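Local coordinates for aspartate carbamoyltransferase (Leishmania major, PDB 7K46), which probably catalyses the transfer of a carbamoyl group from carbamoyl phosphate to L-aspartate, an early step of pyrimidine biosynthesis, at residues A28-A33 against D148-H153; G157-I162 against H185-R190. One frame throughout, in Å; residues are numbered along the deposited sequence.

Contact 1 (A28-A33 against D148-H153); sequences ALIQLA and DILTIH
Ile30 and Leu150 mark the point where two helical segments, 28-33 and 148-153, come nearest, their CA atoms 5.8 Å apart. The segment axes pass 10.2 Å from each other at a signed crossing angle of -68°, so the helices diverge steeply on both sides of a small patch. No hydrogen bond spans it; apart from the imidazole of His153, what meets is hydrocarbon.

Ile30 is the central side chain, and its two branches serve different partners. With CG1 anti to the carbonyl carbon (chi1 -74°) and CG2 anti to the backbone N, the branches part at CB. The longer one ends in CD1, which lies 3.8 Å from CG2 of Ile149, whose side chain runs roughly perpendicular to that of Ile30. The shorter one, the CG2 methyl, touches two residues a turn apart, on adjoining sides. CD1 of Leu150 is 3.8 Å from Ile30 CG2. CD2 of the His153 imidazole is 3.7 Å from the same methyl, which approaches that ring obliquely. The Ile30 and Leu150 side chains run antiparallel past one another. Because Leu150 forks at its end, its other methyl, CD2, reaches one turn further along the first helix and meets Ala33 CB at 3.7 Å. Ile30 thus reaches three residues of the second helix through two branches, while the small Ala33 takes only the tip of a leucine. His153 lies at the partly exposed margin of an otherwise buried patch.

This is inter-helix packing of the N-terminal helix 23-41 on helix 142-156, which leads from the carbamoyl-phosphate-binding region into the Asp/Orn-binding one, as in other transcarbamoylases. Helix 309-326 packs alongside both, through Leu32 and Thr151. Ile149 also touches helix 174-186, and Thr151 and Ile152 reach Met286 of strand 284-286.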
ATOM      1  N   ALA A  28      25.167  18.506  -9.846  1.00 21.74           N
ATOM      2  CA  ALA A  28      25.191  17.124 -10.312  1.00 23.12           C
ATOM      3  C   ALA A  28      23.822  16.476 -10.164  1.00 19.72           C
ATOM      4  O   ALA A  28      23.391  15.720 -11.042  1.00 20.83           O
ATOM      5  CB  ALA A  28      26.253  16.333  -9.550  1.00 19.25           C
ATOM      6  N   LEU A  29      23.121  16.762  -9.061  1.00 17.93           N
ATOM      7  CA  LEU A  29      21.777  16.214  -8.881  1.00 20.56           C
ATOM      8  C   LEU A  29      20.809  16.792  -9.903  1.00 21.88           C
ATOM      9  O   LEU A  29      19.925  16.085 -10.410  1.00 18.99           O
ATOM     10  CB  LEU A  29      21.281  16.485  -7.457  1.00 17.18           C
ATOM     11  CG  LEU A  29      21.875  15.650  -6.324  1.00 18.70           C
ATOM     12  CD1 LEU A  29      21.502  16.215  -4.953  1.00 21.77           C
ATOM     13  CD2 LEU A  29      21.404  14.188  -6.426  1.00 19.51           C
ATOM     14  N   ILE A  30      20.948  18.079 -10.216  1.00 18.74           N
ATOM     15  CA  ILE A  30      20.101  18.673 -11.241  1.00 20.59           C
ATOM     16  C   ILE A  30      20.303  17.963 -12.579  1.00 21.11           C
ATOM     17  O   ILE A  30      19.335  17.601 -13.259  1.00 19.04           O
ATOM     18  CB  ILE A  30      20.374  20.184 -11.352  1.00 22.32           C
ATOM     19  CG1 ILE A  30      19.759  20.916 -10.159  1.00 17.62           C
ATOM     20  CG2 ILE A  30      19.820  20.729 -12.666  1.00 20.67           C
ATOM     21  CD1 ILE A  30      20.146  22.398 -10.100  1.00 20.20           C
ATOM     22  N   GLN A  31      21.564  17.773 -12.985  1.00 20.58           N
ATOM     23  CA  GLN A  31      21.825  17.140 -14.278  1.00 23.17           C
ATOM     24  C   GLN A  31      21.316  15.701 -14.306  1.00 22.62           C
ATOM     25  O   GLN A  31      20.771  15.246 -15.319  1.00 21.69           O
ATOM     26  CB  GLN A  31      23.322  17.183 -14.602  1.00 23.56           C
ATOM     27  CG  GLN A  31      23.647  16.784 -16.040  1.00 30.01           C
ATOM     28  CD  GLN A  31      22.986  17.703 -17.054  1.00 37.56           C
ATOM     29  OE1 GLN A  31      23.226  18.912 -17.059  1.00 32.00           O
ATOM     30  NE2 GLN A  31      22.131  17.137 -17.905  1.00 37.11           N
ATOM     31  N   LEU A  32      21.486  14.971 -13.202  1.00 18.97           N
ATOM     32  CA  LEU A  32      21.025  13.586 -13.151  1.00 21.46           C
ATOM     33  C   LEU A  32      19.504  13.515 -13.224  1.00 20.80           C
ATOM     34  O   LEU A  32      18.952  12.666 -13.931  1.00 18.84           O
ATOM     35  CB  LEU A  32      21.549  12.903 -11.877  1.00 20.44           C
ATOM     36  CG  LEU A  32      21.136  11.447 -11.593  1.00 18.21           C
ATOM     37  CD1 LEU A  32      21.497  10.557 -12.771  1.00 19.58           C
ATOM     38  CD2 LEU A  32      21.801  10.930 -10.300  1.00 17.35           C
ATOM     39  N   ALA A  33      18.811  14.414 -12.516  1.00 18.16           N
ATOM     40  CA  ALA A  33      17.352  14.427 -12.573  1.00 17.96           C
ATOM     41  C   ALA A  33      16.865  14.725 -13.985  1.00 19.14           C
ATOM     42  O   ALA A  33      15.935  14.076 -14.481  1.00 19.90           O
ATOM     43  CB  ALA A  33      16.793  15.452 -11.579  1.00 16.76           C
ATOM     44  N   ASP A 148      12.625  22.519  -5.700  1.00 15.50           N
ATOM     45  CA  ASP A 148      12.378  23.922  -6.027  1.00 15.40           C
ATOM     46  C   ASP A 148      13.522  24.486  -6.860  1.00 18.89           C
ATOM     47  O   ASP A 148      13.297  25.209  -7.841  1.00 15.79           O
ATOM     48  CB  ASP A 148      12.199  24.752  -4.748  1.00 17.04           C
ATOM     49  CG  ASP A 148      10.907  24.427  -3.987  1.00 19.78           C
ATOM     50  OD1 ASP A 148      10.006  23.749  -4.538  1.00 17.86           O
ATOM     51  OD2 ASP A 148      10.805  24.858  -2.815  1.00 16.28           O
ATOM     52  N   ILE A 149      14.761  24.167  -6.482  1.00 15.33           N
ATOM     53  CA  ILE A 149      15.919  24.638  -7.243  1.00 21.03           C
ATOM     54  C   ILE A 149      15.911  24.050  -8.646  1.00 18.65           C
ATOM     55  O   ILE A 149      16.165  24.751  -9.633  1.00 18.45           O
ATOM     56  CB  ILE A 149      17.224  24.291  -6.505  1.00 19.28           C
ATOM     57  CG1 ILE A 149      17.343  25.108  -5.220  1.00 19.79           C
ATOM     58  CG2 ILE A 149      18.430  24.511  -7.404  1.00 23.00           C
ATOM     59  CD1 ILE A 149      18.542  24.698  -4.413  1.00 26.80           C
ATOM     60  N   LEU A 150      15.647  22.742  -8.751  1.00 18.49           N
ATOM     61  CA  LEU A 150      15.562  22.106 -10.067  1.00 17.20           C
ATOM     62  C   LEU A 150      14.507  22.774 -10.944  1.00 17.70           C
ATOM     63  O   LEU A 150      14.737  22.996 -12.141  1.00 19.37           O
ATOM     64  CB  LEU A 150      15.249  20.618  -9.914  1.00 17.97           C
ATOM     65  CG  LEU A 150      14.939  19.850 -11.206  1.00 17.71           C
ATOM     66  CD1 LEU A 150      16.100  19.940 -12.216  1.00 17.93           C
ATOM     67  CD2 LEU A 150      14.630  18.402 -10.864  1.00 14.35           C
ATOM     68  N   THR A 151      13.345  23.087 -10.369  1.00 16.63           N
ATOM     69  CA  THR A 151      12.275  23.717 -11.138  1.00 14.57           C
ATOM     70  C   THR A 151      12.737  25.045 -11.717  1.00 18.50           C
ATOM     71  O   THR A 151      12.540  25.318 -12.906  1.00 19.44           O
ATOM     72  CB  THR A 151      11.039  23.915 -10.260  1.00 14.40           C
ATOM     73  OG1 THR A 151      10.589  22.640  -9.769  1.00 17.55           O
ATOM     74  CG2 THR A 151       9.896  24.556 -11.079  1.00 17.52           C
ATOM     75  N   ILE A 152      13.362  25.885 -10.892  1.00 17.29           N
ATOM     76  CA  ILE A 152      13.858  27.165 -11.393  1.00 19.17           C
ATOM     77  C   ILE A 152      14.852  26.929 -12.518  1.00 20.22           C
ATOM     78  O   ILE A 152      14.737  27.506 -13.607  1.00 21.08           O
ATOM     79  CB  ILE A 152      14.483  27.985 -10.251  1.00 18.17           C
ATOM     80  CG1 ILE A 152      13.433  28.320  -9.194  1.00 18.13           C
ATOM     81  CG2 ILE A 152      15.109  29.268 -10.796  1.00 19.10           C
ATOM     82  CD1 ILE A 152      14.018  28.899  -7.924  1.00 16.16           C
ATOM     83  N   HIS A 153      15.827  26.051 -12.281  1.00 18.59           N
ATOM     84  CA  HIS A 153      16.872  25.824 -13.280  1.00 21.02           C
ATOM     85  C   HIS A 153      16.294  25.288 -14.585  1.00 21.53           C
ATOM     86  O   HIS A 153      16.685  25.721 -15.679  1.00 22.68           O
ATOM     87  CB  HIS A 153      17.916  24.851 -12.743  1.00 21.33           C
ATOM     88  CG  HIS A 153      19.012  24.564 -13.721  1.00 22.26           C
ATOM     89  ND1 HIS A 153      20.191  25.279 -13.747  1.00 27.68           N
ATOM     90  CD2 HIS A 153      19.092  23.669 -14.733  1.00 24.51           C
ATOM     91  CE1 HIS A 153      20.955  24.825 -14.723  1.00 29.90           C
ATOM     92  NE2 HIS A 153      20.312  23.849 -15.339  1.00 28.67           N
TER

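Contact 2 (G157-I162 against H185-R190); sequences GAVDGI and HNFALR
Val159 lies over one face of the Phe187 ring, and this is the tightly packed half of the contact. The anti position of its CG1 relative to the backbone N (chi1 -178°) brings that methyl over the ring, 3.9 Å from the centroid and 22° off the normal, a CH-pi contact offset toward the rim. Val159 CB comes down on the rim itself, 3.5 Å from Phe187 CD1. Next to this pair, Ile162 and Leu189 run alongside each other in a common direction, Ile162 CG1 being 3.8 Å from Leu189 CD2.

Asp160 OD1 lies at the edge of the Phe187 ring. Ala188 N donates to Asp160 OD1 at 2.8 Å, nearly straight at 164°, on the anti side and tilted out of the carboxylate plane. OD2 forms a salt bridge with Arg23 of helix 23-41, so the two oxygens are held by different partners.

Gly161, Ala188 and Arg190 make the solvent-facing margin, held mainly by backbone bonds and not by side-chain packing: Gly161 N to Ala188 O at 2.7 Å and Arg190 N to Ile162 O at 2.8 Å, each donor above its carbonyl plane. A type II turn from Val159 to Ile162 carries Gly161, with positive phi, beside the inverse gamma turn centred on Ala188. The Arg190 guanidinium reaches Asp234 in a salt bridge.

Strand 163-167, helix 174-186 and strand 191-195 form a beta-alpha-beta unit, and the contact pairs the two loops that enter its strands. Helix 142-156 backs Val159 and Ile162, while helix 23-41 borders Phe187.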
ATOM      1  N   GLY A 157      16.524  28.129 -17.094  1.00 24.62           N
ATOM      2  CA  GLY A 157      17.843  27.869 -17.621  1.00 27.31           C
ATOM      3  C   GLY A 157      18.972  28.106 -16.638  1.00 28.84           C
ATOM      4  O   GLY A 157      20.094  27.657 -16.889  1.00 29.82           O
ATOM      5  N   ALA A 158      18.707  28.801 -15.530  1.00 26.21           N
ATOM      6  CA  ALA A 158      19.727  29.083 -14.524  1.00 28.86           C
ATOM      7  C   ALA A 158      19.055  29.577 -13.251  1.00 29.09           C
ATOM      8  O   ALA A 158      17.949  30.130 -13.295  1.00 23.67           O
ATOM      9  CB  ALA A 158      20.735  30.133 -15.017  1.00 24.31           C
ATOM     10  N   VAL A 159      19.738  29.378 -12.127  1.00 25.61           N
ATOM     11  CA  VAL A 159      19.333  29.959 -10.851  1.00 22.97           C
ATOM     12  C   VAL A 159      20.180  31.174 -10.508  1.00 26.75           C
ATOM     13  O   VAL A 159      19.661  32.180 -10.016  1.00 24.28           O
ATOM     14  CB  VAL A 159      19.404  28.906  -9.723  1.00 21.65           C
ATOM     15  CG1 VAL A 159      18.937  29.518  -8.413  1.00 22.65           C
ATOM     16  CG2 VAL A 159      18.553  27.691 -10.061  1.00 22.00           C
ATOM     17  N   ASP A 160      21.487  31.085 -10.744  1.00 23.48           N
ATOM     18  CA  ASP A 160      22.338  32.265 -10.721  1.00 23.42           C
ATOM     19  C   ASP A 160      21.672  33.405 -11.477  1.00 28.60           C
ATOM     20  O   ASP A 160      21.147  33.212 -12.577  1.00 30.25           O
ATOM     21  CB  ASP A 160      23.695  31.953 -11.357  1.00 26.99           C
ATOM     22  CG  ASP A 160      24.542  31.020 -10.515  1.00 30.83           C
ATOM     23  OD1 ASP A 160      24.394  31.016  -9.269  1.00 26.65           O
ATOM     24  OD2 ASP A 160      25.380  30.308 -11.109  1.00 27.29           O
ATOM     25  N   GLY A 161      21.675  34.589 -10.867  1.00 24.58           N
ATOM     26  CA  GLY A 161      21.220  35.797 -11.517  1.00 28.46           C
ATOM     27  C   GLY A 161      19.770  36.181 -11.288  1.00 25.83           C
ATOM     28  O   GLY A 161      19.370  37.271 -11.715  1.00 26.43           O
ATOM     29  N   ILE A 162      18.966  35.349 -10.614  1.00 25.23           N
ATOM     30  CA  ILE A 162      17.525  35.591 -10.578  1.00 23.43           C
ATOM     31  C   ILE A 162      17.169  36.603  -9.498  1.00 25.34           C
ATOM     32  O   ILE A 162      17.867  36.767  -8.489  1.00 21.49           O
ATOM     33  CB  ILE A 162      16.722  34.290 -10.364  1.00 23.94           C
ATOM     34  CG1 ILE A 162      16.981  33.704  -8.971  1.00 24.96           C
ATOM     35  CG2 ILE A 162      16.974  33.283 -11.485  1.00 22.29           C
ATOM     36  CD1 ILE A 162      16.041  32.530  -8.618  1.00 21.69           C
ATOM     37  N   HIS A 185      23.313  30.766  -0.019  1.00 23.91           N
ATOM     38  CA  HIS A 185      24.616  30.150   0.186  1.00 24.14           C
ATOM     39  C   HIS A 185      25.223  29.644  -1.111  1.00 27.14           C
ATOM     40  O   HIS A 185      26.452  29.643  -1.250  1.00 28.15           O
ATOM     41  CB  HIS A 185      24.514  28.983   1.174  1.00 22.38           C
ATOM     42  CG  HIS A 185      25.846  28.458   1.612  1.00 25.69           C
ATOM     43  ND1 HIS A 185      26.752  29.226   2.313  1.00 30.35           N
ATOM     44  CD2 HIS A 185      26.432  27.250   1.437  1.00 30.38           C
ATOM     45  CE1 HIS A 185      27.836  28.510   2.558  1.00 33.57           C
ATOM     46  NE2 HIS A 185      27.666  27.306   2.039  1.00 30.90           N
ATOM     47  N   ASN A 186      24.395  29.209  -2.063  1.00 21.14           N
ATOM     48  CA  ASN A 186      24.890  28.436  -3.193  1.00 23.02           C
ATOM     49  C   ASN A 186      24.770  29.123  -4.545  1.00 22.32           C
ATOM     50  O   ASN A 186      25.369  28.637  -5.511  1.00 23.77           O
ATOM     51  CB  ASN A 186      24.161  27.087  -3.270  1.00 22.63           C
ATOM     52  CG  ASN A 186      24.540  26.155  -2.137  1.00 32.72           C
ATOM     53  OD1 ASN A 186      25.679  25.687  -2.065  1.00 29.67           O
ATOM     54  ND2 ASN A 186      23.580  25.870  -1.248  1.00 30.52           N
ATOM     55  N   PHE A 187      24.036  30.228  -4.653  1.00 20.05           N
ATOM     56  CA  PHE A 187      23.750  30.805  -5.954  1.00 23.52           C
ATOM     57  C   PHE A 187      23.956  32.313  -5.943  1.00 23.94           C
ATOM     58  O   PHE A 187      23.707  32.993  -4.941  1.00 20.42           O
ATOM     59  CB  PHE A 187      22.327  30.473  -6.400  1.00 22.96           C
ATOM     60  CG  PHE A 187      22.096  29.003  -6.609  1.00 23.79           C
ATOM     61  CD1 PHE A 187      22.341  28.419  -7.842  1.00 22.61           C
ATOM     62  CD2 PHE A 187      21.646  28.204  -5.570  1.00 24.25           C
ATOM     63  CE1 PHE A 187      22.138  27.056  -8.040  1.00 23.45           C
ATOM     64  CE2 PHE A 187      21.434  26.844  -5.762  1.00 22.37           C
ATOM     65  CZ  PHE A 187      21.689  26.272  -6.999  1.00 22.46           C
ATOM     66  N   ALA A 188      24.401  32.825  -7.090  1.00 22.62           N
ATOM     67  CA  ALA A 188      24.648  34.256  -7.272  1.00 23.77           C
ATOM     68  C   ALA A 188      23.334  34.968  -7.606  1.00 27.43           C
ATOM     69  O   ALA A 188      23.114  35.467  -8.713  1.00 25.43           O
ATOM     70  CB  ALA A 188      25.692  34.472  -8.359  1.00 29.69           C
ATOM     71  N   LEU A 189      22.444  35.003  -6.614  1.00 23.44           N
ATOM     72  CA  LEU A 189      21.164  35.673  -6.783  1.00 23.32           C
ATOM     73  C   LEU A 189      21.369  37.158  -7.045  1.00 22.95           C
ATOM     74  O   LEU A 189      22.315  37.769  -6.552  1.00 25.72           O
ATOM     75  CB  LEU A 189      20.304  35.503  -5.536  1.00 21.28           C
ATOM     76  CG  LEU A 189      20.102  34.070  -5.033  1.00 22.39           C
ATOM     77  CD1 LEU A 189      19.240  34.130  -3.781  1.00 22.79           C
ATOM     78  CD2 LEU A 189      19.457  33.223  -6.108  1.00 24.29           C
ATOM     79  N   ARG A 190      20.461  37.742  -7.827  1.00 24.55           N
ATOM     80  CA  ARG A 190      20.440  39.196  -7.936  1.00 23.60           C
ATOM     81  C   ARG A 190      19.682  39.817  -6.768  1.00 24.48           C
ATOM     82  O   ARG A 190      20.172  40.753  -6.127  1.00 24.49           O
ATOM     83  CB  ARG A 190      19.821  39.628  -9.268  1.00 23.48           C
ATOM     84  CG  ARG A 190      19.640  41.145  -9.389  1.00 29.18           C
ATOM     85  CD  ARG A 190      19.388  41.589 -10.824  1.00 32.36           C
ATOM     86  NE  ARG A 190      18.146  41.045 -11.367  1.00 32.32           N
ATOM     87  CZ  ARG A 190      16.942  41.552 -11.137  1.00 29.28           C
ATOM     88  NH1 ARG A 190      16.773  42.583 -10.329  1.00 29.12           N
ATOM     89  NH2 ARG A 190      15.880  41.004 -11.725  1.00 30.71           N
TER

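Contact 1 closes before contact 2 opens along the chain, and their centres are about 13 Å apart. Helix 142-156 bridges them: it supplies residues 148-153 to contact 1 and ends just before 157-162. They also touch directly, Ile149 CG2 lying 3.7 Å from Phe187 CZ and Ile152 CG2 3.9 Å from Val159 CG2. Contact 1 belongs to the carbamoyl-phosphate-binding region; contact 2 lies at the entrance to two strands of the five-stranded parallel sheet, in the Asp/Orn-binding region. Helix 23-41, which supplies 28-33 to contact 1, also reaches contact 2 through Arg23 and Ile26, so continuous packing joins the two halves of the transcarbamoylase fold.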